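Local coordinates for elongation factor G (PDB 2DY1), which binds GTP together with a magnesium ion and probably acts as a GTPase in the elongation stage of protein synthesis, at residues P155-D160 with G245-V250; E496-G501 with K534-N539; I575-V580 with E642-A647. All coordinates share one frame; numbering follows the deposited sequence.

Interaction 1. Residues P155-D160 with G245-V250; sequences PILPID and GLLYPV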
# COMPACT_ATOMS: atom_id res chain seq x y z
N PRO A 155 -18.75 16.24 -10.71
CA PRO A 155 -18.56 17.44 -11.50
C PRO A 155 -17.40 17.49 -12.50
O PRO A 155 -16.52 18.34 -12.41
CB PRO A 155 -18.50 18.55 -10.45
CG PRO A 155 -17.83 17.86 -9.31
CD PRO A 155 -18.45 16.49 -9.29
N ILE A 156 -17.44 16.60 -13.48
CA ILE A 156 -16.40 16.62 -14.51
C ILE A 156 -16.64 17.80 -15.44
O ILE A 156 -17.75 18.33 -15.53
CB ILE A 156 -16.36 15.31 -15.33
CG1 ILE A 156 -17.74 15.02 -15.94
CG2 ILE A 156 -15.92 14.17 -14.44
CD1 ILE A 156 -17.69 14.62 -17.40
N LEU A 157 -15.59 18.22 -16.13
CA LEU A 157 -15.68 19.36 -17.02
C LEU A 157 -14.94 19.00 -18.31
O LEU A 157 -13.72 19.04 -18.37
CB LEU A 157 -15.03 20.58 -16.36
CG LEU A 157 -15.26 21.91 -17.06
CD1 LEU A 157 -16.64 22.44 -16.71
CD2 LEU A 157 -14.21 22.91 -16.63
N PRO A 158 -15.68 18.64 -19.36
CA PRO A 158 -15.02 18.28 -20.62
C PRO A 158 -14.28 19.45 -21.26
O PRO A 158 -14.88 20.46 -21.59
CB PRO A 158 -16.17 17.79 -21.51
CG PRO A 158 -17.21 17.34 -20.51
CD PRO A 158 -17.13 18.41 -19.43
N ILE A 159 -12.97 19.31 -21.43
CA ILE A 159 -12.18 20.34 -22.08
C ILE A 159 -12.05 19.98 -23.55
O ILE A 159 -12.10 20.85 -24.42
CB ILE A 159 -10.74 20.41 -21.47
CG1 ILE A 159 -10.82 20.74 -19.98
CG2 ILE A 159 -9.88 21.39 -22.25
CD1 ILE A 159 -11.59 22.00 -19.67
N ASP A 160 -11.88 18.69 -23.81
CA ASP A 160 -11.69 18.22 -25.18
C ASP A 160 -12.76 17.23 -25.60
O ASP A 160 -13.31 16.51 -24.76
CB ASP A 160 -10.38 17.40 -25.30
CG ASP A 160 -9.15 18.20 -24.94
OD1 ASP A 160 -9.01 19.32 -25.47
OD2 ASP A 160 -8.31 17.68 -24.15
N GLY A 245 -11.46 21.62 -5.83
CA GLY A 245 -12.02 20.31 -6.05
C GLY A 245 -13.49 20.34 -6.42
O GLY A 245 -14.21 19.38 -6.17
N LEU A 246 -13.92 21.45 -7.03
CA LEU A 246 -15.31 21.61 -7.44
C LEU A 246 -15.57 21.24 -8.90
O LEU A 246 -16.73 21.09 -9.31
CB LEU A 246 -15.76 23.06 -7.18
CG LEU A 246 -15.66 23.51 -5.71
CD1 LEU A 246 -16.06 24.98 -5.64
CD2 LEU A 246 -16.56 22.66 -4.83
N LEU A 247 -14.50 21.11 -9.68
CA LEU A 247 -14.63 20.72 -11.08
C LEU A 247 -13.43 19.86 -11.40
O LEU A 247 -12.33 20.13 -10.93
CB LEU A 247 -14.64 21.93 -12.00
CG LEU A 247 -15.90 22.84 -11.99
CD1 LEU A 247 -15.67 24.00 -12.96
CD2 LEU A 247 -17.14 22.03 -12.35
N TYR A 248 -13.64 18.84 -12.23
CA TYR A 248 -12.57 17.93 -12.62
C TYR A 248 -12.44 17.99 -14.15
O TYR A 248 -13.21 17.36 -14.86
CB TYR A 248 -12.94 16.50 -12.20
CG TYR A 248 -13.30 16.38 -10.73
CD1 TYR A 248 -14.49 15.77 -10.34
CD2 TYR A 248 -12.45 16.88 -9.74
CE1 TYR A 248 -14.84 15.66 -9.00
CE2 TYR A 248 -12.79 16.77 -8.39
CZ TYR A 248 -13.99 16.16 -8.04
OH TYR A 248 -14.33 16.07 -6.70
N PRO A 249 -11.45 18.73 -14.66
CA PRO A 249 -11.29 18.81 -16.12
C PRO A 249 -11.02 17.44 -16.72
O PRO A 249 -10.32 16.63 -16.11
CB PRO A 249 -10.08 19.72 -16.31
CG PRO A 249 -10.00 20.51 -15.02
CD PRO A 249 -10.39 19.49 -13.97
N VAL A 250 -11.56 17.19 -17.92
CA VAL A 250 -11.33 15.93 -18.61
C VAL A 250 -10.66 16.25 -19.94
O VAL A 250 -11.22 16.95 -20.80
CB VAL A 250 -12.66 15.18 -18.90
CG1 VAL A 250 -12.37 13.84 -19.61
CG2 VAL A 250 -13.40 14.92 -17.61
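Pro155 sets CG and CD of its ring against the Tyr248 side chain, with Pro155 CD 3.7 Å from Tyr248 CE1, and its carbonyl oxygen accepts Tyr248 N at 2.9 Å. From outside the two segments Trp119 meets the tyrosine ring edge-to-face. An alanine in place of Tyr248 would probably open a gap beside the Pro155 ring and leave Trp119 without its aromatic mate. Ile156, on the sheet face that also carries Tyr248 and Val250, puts its CB 3.8 Å from Val250 CG2, the two side chains slanting across each other. Leu157 N donates to Tyr248 O (2.8 Å) and Leu157 O accepts Val250 N (2.9 Å). Leu157 CG is anti to the backbone N (chi1 -170°), and from there CD2 lies 4.1 Å from Leu247 CD1, on the face covered by helices 231-243 and 198-213. Pro158 has no N-H to give, and Ile159 N makes the next bond, to Val250 O (3.0 Å). Asp160 turns OD2 to Leu252 N, further along the partner strand. Four backbone hydrogen bonds thus join two parallel strands of the GTP-binding domain's sheet, while apolar side chains pack both faces, as suits a buried part of the core.

Interaction 2. Residues E496-G501 with K534-N539; sequences EWRITG and KAIVYN
Glu496 runs beside Ile536, the two side chains pointing the same way, and sends OE2 to Lys534, where NZ lies 3.5 Å away in a salt bridge whose hydrogen bond is weak. Ile536 also carries the aliphatic part of Arg498, its CG2 lying 3.7 Å from Arg498 CG. On the other face Val537 CG1 touches both Trp497 CZ3 (3.9 Å) and Ile499 CD1 (4.0 Å). Along the backbone Glu496 N donates to Ala535 O, Val537 N to Glu496 O, and Arg498 N to Val537 O. This is the parallel strand pair of a beta-alpha-beta unit in domain IV, whose connecting helix 509-520 packs on Trp497 and Val537 through Ile512. Further out, Arg498 probably helps hold the acid: Glu496 OE1 sits over one face of the guanidinium, 3.1 Å from Arg498 NH2, with no N-H aimed at it. Arg498 NH1 in turn donates to Trp497 O (3.0 Å), which lies in the guanidinium plane. Positive charges of Arg498 and Lys534 probably favour the ionised carboxylate. Ile499 CG1 covers part of one Trp497 ring face. Past Arg498 waters take over the pairing: one donates to both Arg498 O and Tyr538 O, and another links Thr500 N to Tyr538 O.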
# COMPACT_ATOMS: atom_id res chain seq x y z
N GLU A 496 -4.86 -19.22 39.86
CA GLU A 496 -5.46 -19.03 41.18
C GLU A 496 -4.55 -19.52 42.29
O GLU A 496 -4.12 -20.66 42.28
CB GLU A 496 -6.78 -19.81 41.30
CG GLU A 496 -7.99 -19.14 40.70
CD GLU A 496 -9.23 -20.01 40.85
OE1 GLU A 496 -9.31 -20.78 41.84
OE2 GLU A 496 -10.13 -19.90 39.99
N TRP A 497 -4.24 -18.64 43.23
CA TRP A 497 -3.44 -19.03 44.38
C TRP A 497 -4.45 -19.47 45.45
O TRP A 497 -5.23 -18.65 45.95
CB TRP A 497 -2.66 -17.85 44.91
CG TRP A 497 -1.71 -18.14 46.01
CD1 TRP A 497 -1.78 -17.67 47.29
CD2 TRP A 497 -0.46 -18.83 45.90
NE1 TRP A 497 -0.64 -18.01 47.98
CE2 TRP A 497 0.18 -18.73 47.15
CE3 TRP A 497 0.17 -19.52 44.85
CZ2 TRP A 497 1.45 -19.28 47.39
CZ3 TRP A 497 1.43 -20.08 45.09
CH2 TRP A 497 2.05 -19.95 46.35
N ARG A 498 -4.45 -20.75 45.78
CA ARG A 498 -5.37 -21.26 46.79
C ARG A 498 -4.59 -21.96 47.90
O ARG A 498 -5.09 -22.86 48.55
CB ARG A 498 -6.38 -22.23 46.16
CG ARG A 498 -7.36 -21.54 45.21
CD ARG A 498 -8.31 -20.61 45.97
NE ARG A 498 -9.27 -19.95 45.08
CZ ARG A 498 -9.03 -18.83 44.40
NH1 ARG A 498 -7.85 -18.20 44.50
NH2 ARG A 498 -9.98 -18.33 43.63
N ILE A 499 -3.36 -21.51 48.12
CA ILE A 499 -2.53 -22.07 49.17
C ILE A 499 -3.09 -21.63 50.52
O ILE A 499 -3.46 -20.47 50.69
CB ILE A 499 -1.06 -21.57 49.01
CG1 ILE A 499 -0.39 -22.33 47.86
CG2 ILE A 499 -0.26 -21.77 50.31
CD1 ILE A 499 -0.24 -23.82 48.09
N THR A 500 -3.17 -22.58 51.45
CA THR A 500 -3.67 -22.29 52.79
C THR A 500 -2.63 -22.65 53.85
O THR A 500 -1.69 -23.41 53.59
CB THR A 500 -4.97 -23.08 53.08
OG1 THR A 500 -4.67 -24.48 53.13
CG2 THR A 500 -6.01 -22.81 51.99
N GLY A 501 -2.80 -22.09 55.04
CA GLY A 501 -1.90 -22.40 56.14
C GLY A 501 -0.47 -21.96 55.94
O GLY A 501 0.41 -22.35 56.70
N LYS A 534 -7.40 -23.06 33.49
CA LYS A 534 -7.27 -22.32 34.73
C LYS A 534 -6.30 -23.19 35.52
O LYS A 534 -6.46 -24.41 35.57
CB LYS A 534 -8.61 -22.23 35.46
CG LYS A 534 -8.55 -21.47 36.77
CD LYS A 534 -9.91 -21.43 37.47
CE LYS A 534 -10.95 -20.71 36.63
NZ LYS A 534 -12.26 -20.60 37.34
N ALA A 535 -5.28 -22.56 36.10
CA ALA A 535 -4.28 -23.26 36.89
C ALA A 535 -4.50 -22.85 38.35
O ALA A 535 -4.42 -21.67 38.69
CB ALA A 535 -2.87 -22.88 36.44
N ILE A 536 -4.76 -23.84 39.19
CA ILE A 536 -5.00 -23.63 40.61
C ILE A 536 -3.90 -24.30 41.44
O ILE A 536 -3.71 -25.52 41.35
CB ILE A 536 -6.37 -24.23 41.02
CG1 ILE A 536 -7.48 -23.60 40.16
CG2 ILE A 536 -6.63 -23.97 42.49
CD1 ILE A 536 -8.86 -24.24 40.39
N VAL A 537 -3.15 -23.51 42.21
CA VAL A 537 -2.10 -24.06 43.07
C VAL A 537 -2.78 -24.14 44.43
O VAL A 537 -3.11 -23.11 45.04
CB VAL A 537 -0.87 -23.15 43.09
CG1 VAL A 537 0.15 -23.64 44.16
CG2 VAL A 537 -0.23 -23.19 41.70
N TYR A 538 -2.99 -25.37 44.90
CA TYR A 538 -3.76 -25.59 46.11
C TYR A 538 -3.10 -26.23 47.31
O TYR A 538 -3.71 -26.34 48.37
CB TYR A 538 -5.01 -26.39 45.75
CG TYR A 538 -4.74 -27.80 45.27
CD1 TYR A 538 -4.46 -28.08 43.93
CD2 TYR A 538 -4.79 -28.87 46.17
CE1 TYR A 538 -4.23 -29.39 43.50
CE2 TYR A 538 -4.56 -30.17 45.75
CZ TYR A 538 -4.28 -30.43 44.42
OH TYR A 538 -4.05 -31.72 44.02
N ASN A 539 -1.86 -26.70 47.14
CA ASN A 539 -1.16 -27.31 48.26
C ASN A 539 0.31 -27.36 47.84
O ASN A 539 0.66 -27.04 46.70
CB ASN A 539 -1.72 -28.73 48.52
CG ASN A 539 -1.27 -29.32 49.86
OD1 ASN A 539 -1.40 -30.53 50.09
ND2 ASN A 539 -0.75 -28.47 50.74
O HOH W 1 -6.40 -25.20 48.58
O HOH W 2 -2.68 -25.41 50.71

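Interaction 3. Residues I575-V580 with E642-A647; sequences IYRLKV and EFSHYA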
# COMPACT_ATOMS: atom_id res chain seq x y z
N ILE A 575 -9.00 -20.25 13.35
CA ILE A 575 -10.13 -20.09 12.43
C ILE A 575 -10.21 -18.62 12.06
O ILE A 575 -10.11 -17.75 12.92
CB ILE A 575 -11.46 -20.52 13.10
CG1 ILE A 575 -11.40 -21.99 13.51
CG2 ILE A 575 -12.64 -20.26 12.14
CD1 ILE A 575 -11.00 -22.94 12.40
N TYR A 576 -10.38 -18.33 10.78
CA TYR A 576 -10.47 -16.95 10.31
C TYR A 576 -11.82 -16.63 9.68
O TYR A 576 -12.53 -17.52 9.21
CB TYR A 576 -9.36 -16.68 9.27
CG TYR A 576 -8.00 -16.37 9.88
CD1 TYR A 576 -7.38 -17.27 10.75
CD2 TYR A 576 -7.36 -15.15 9.62
CE1 TYR A 576 -6.16 -16.95 11.36
CE2 TYR A 576 -6.15 -14.82 10.21
CZ TYR A 576 -5.56 -15.73 11.08
OH TYR A 576 -4.38 -15.39 11.71
N ARG A 577 -12.18 -15.35 9.73
CA ARG A 577 -13.40 -14.89 9.07
C ARG A 577 -12.97 -14.50 7.66
O ARG A 577 -12.04 -13.72 7.51
CB ARG A 577 -14.08 -13.72 9.83
CG ARG A 577 -13.23 -12.69 10.60
CD ARG A 577 -14.15 -11.56 11.11
NE ARG A 577 -13.71 -10.74 12.24
CZ ARG A 577 -13.50 -11.18 13.48
NH1 ARG A 577 -13.65 -12.47 13.76
NH2 ARG A 577 -13.17 -10.34 14.45
N LEU A 578 -13.60 -15.10 6.65
CA LEU A 578 -13.24 -14.84 5.27
C LEU A 578 -14.39 -14.20 4.49
O LEU A 578 -15.48 -14.77 4.39
CB LEU A 578 -12.81 -16.15 4.59
CG LEU A 578 -12.22 -16.24 3.17
CD1 LEU A 578 -13.19 -16.97 2.27
CD2 LEU A 578 -11.88 -14.87 2.63
N LYS A 579 -14.13 -13.02 3.95
CA LYS A 579 -15.12 -12.30 3.16
C LYS A 579 -14.66 -12.35 1.71
O LYS A 579 -13.53 -11.98 1.40
CB LYS A 579 -15.22 -10.84 3.62
CG LYS A 579 -15.73 -10.68 5.04
CD LYS A 579 -15.84 -9.21 5.43
CE LYS A 579 -16.44 -9.05 6.83
NZ LYS A 579 -16.58 -7.62 7.22
N VAL A 580 -15.53 -12.80 0.82
CA VAL A 580 -15.18 -12.89 -0.59
C VAL A 580 -16.20 -12.17 -1.48
O VAL A 580 -17.39 -12.44 -1.40
CB VAL A 580 -15.06 -14.37 -1.06
CG1 VAL A 580 -14.72 -14.42 -2.54
CG2 VAL A 580 -13.99 -15.08 -0.26
N GLU A 642 -9.47 -12.42 8.44
CA GLU A 642 -9.20 -11.88 9.76
C GLU A 642 -9.36 -12.98 10.80
O GLU A 642 -10.28 -13.80 10.70
CB GLU A 642 -10.17 -10.73 10.09
CG GLU A 642 -9.99 -9.48 9.24
CD GLU A 642 -10.84 -8.32 9.72
OE1 GLU A 642 -10.70 -7.21 9.16
OE2 GLU A 642 -11.67 -8.52 10.64
N PHE A 643 -8.46 -13.00 11.78
CA PHE A 643 -8.50 -14.00 12.84
C PHE A 643 -9.82 -13.95 13.59
O PHE A 643 -10.32 -12.87 13.93
CB PHE A 643 -7.36 -13.79 13.83
CG PHE A 643 -7.39 -14.73 15.00
CD1 PHE A 643 -7.01 -16.06 14.84
CD2 PHE A 643 -7.82 -14.31 16.25
CE1 PHE A 643 -7.06 -16.95 15.91
CE2 PHE A 643 -7.88 -15.19 17.33
CZ PHE A 643 -7.50 -16.51 17.16
N SER A 644 -10.38 -15.13 13.85
CA SER A 644 -11.65 -15.23 14.55
C SER A 644 -11.46 -15.88 15.93
O SER A 644 -11.69 -15.25 16.96
CB SER A 644 -12.63 -16.06 13.72
OG SER A 644 -13.86 -16.22 14.40
N HIS A 645 -11.04 -17.14 15.93
CA HIS A 645 -10.86 -17.85 17.19
C HIS A 645 -10.17 -19.17 16.91
O HIS A 645 -9.96 -19.53 15.75
CB HIS A 645 -12.23 -18.16 17.80
CG HIS A 645 -13.07 -19.08 16.96
ND1 HIS A 645 -13.69 -18.67 15.80
CD2 HIS A 645 -13.30 -20.41 17.07
CE1 HIS A 645 -14.27 -19.71 15.23
NE2 HIS A 645 -14.06 -20.77 15.97
N TYR A 646 -9.81 -19.89 17.97
CA TYR A 646 -9.20 -21.20 17.83
C TYR A 646 -10.30 -22.24 17.99
O TYR A 646 -11.25 -22.03 18.76
CB TYR A 646 -8.12 -21.44 18.89
CG TYR A 646 -6.74 -21.00 18.47
CD1 TYR A 646 -6.35 -19.66 18.56
CD2 TYR A 646 -5.84 -21.91 17.92
CE1 TYR A 646 -5.10 -19.24 18.11
CE2 TYR A 646 -4.59 -21.51 17.46
CZ TYR A 646 -4.23 -20.17 17.56
OH TYR A 646 -3.00 -19.78 17.09
N ALA A 647 -10.20 -23.34 17.28
CA ALA A 647 -11.20 -24.39 17.38
C ALA A 647 -10.48 -25.72 17.33
O ALA A 647 -9.38 -25.81 16.81
CB ALA A 647 -12.21 -24.29 16.24
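Ile575 faces both Ser644 and His645 in a classic beta bulge, its carbonyl oxygen accepting Ser644 N at 2.8 Å and His645 N at 3.2 Å, before the antiparallel strands settle into the Arg577-Glu642 pair with backbone bonds in both directions. The His645 ring lies beside the Ile575 side chain, and Ile575 CB stands over one ring face in a CH-pi contact, 3.9 Å from the His645 centroid. His645 CG sits between its backbone N and carbonyl carbon (chi1 64°), which sets the ring beside Ile575. Its ND1 shares a 2.8 Å hydrogen bond with Ser644 OG, which helps fix the rotation of the imidazole. Ile575 CG1 also touches Ala647 CB, 3.7 Å away. The two strands are neighbours in the C-terminal domain, whose order of strands and helices fits a ferredoxin-like fold; here 569-583 runs between 638-648 and 610-618. Tyr576 lies with one ring face against Phe643: Phe643 CA sits over the centre, 3.6 Å from the Tyr576 centroid, and the Phe643 ring turns its edge toward that face in an offset edge-to-face pair, planes at 80°. Arg577 extends from CG to NE and reaches Glu642 OE2 from NE at 3.4 Å, a salt bridge with a weak hydrogen bond. Phe643 O lies above one face of the Arg577 guanidinium, toward its rim, while Ser644 OG sits at the guanidinium edge, in its plane.

The three contacts follow one another along the chain, each closing before the next opens, and each joins strands of a separate sheet: the mixed sheet of the GTP-binding domain for interaction 1, that of domain IV for interaction 2, and the C-terminal domain's antiparallel sheet for interaction 3. Centres of interactions 1 and 2 are about 74 Å apart, on opposite sides of the chain's centre. Interaction 3 is about 44 Å from interaction 1 and 36 Å from interaction 2, centre to centre, and no two touch. Each therefore lies within a different domain of an elongated protein, and only interaction 1 belongs to the domain that holds the nucleotide.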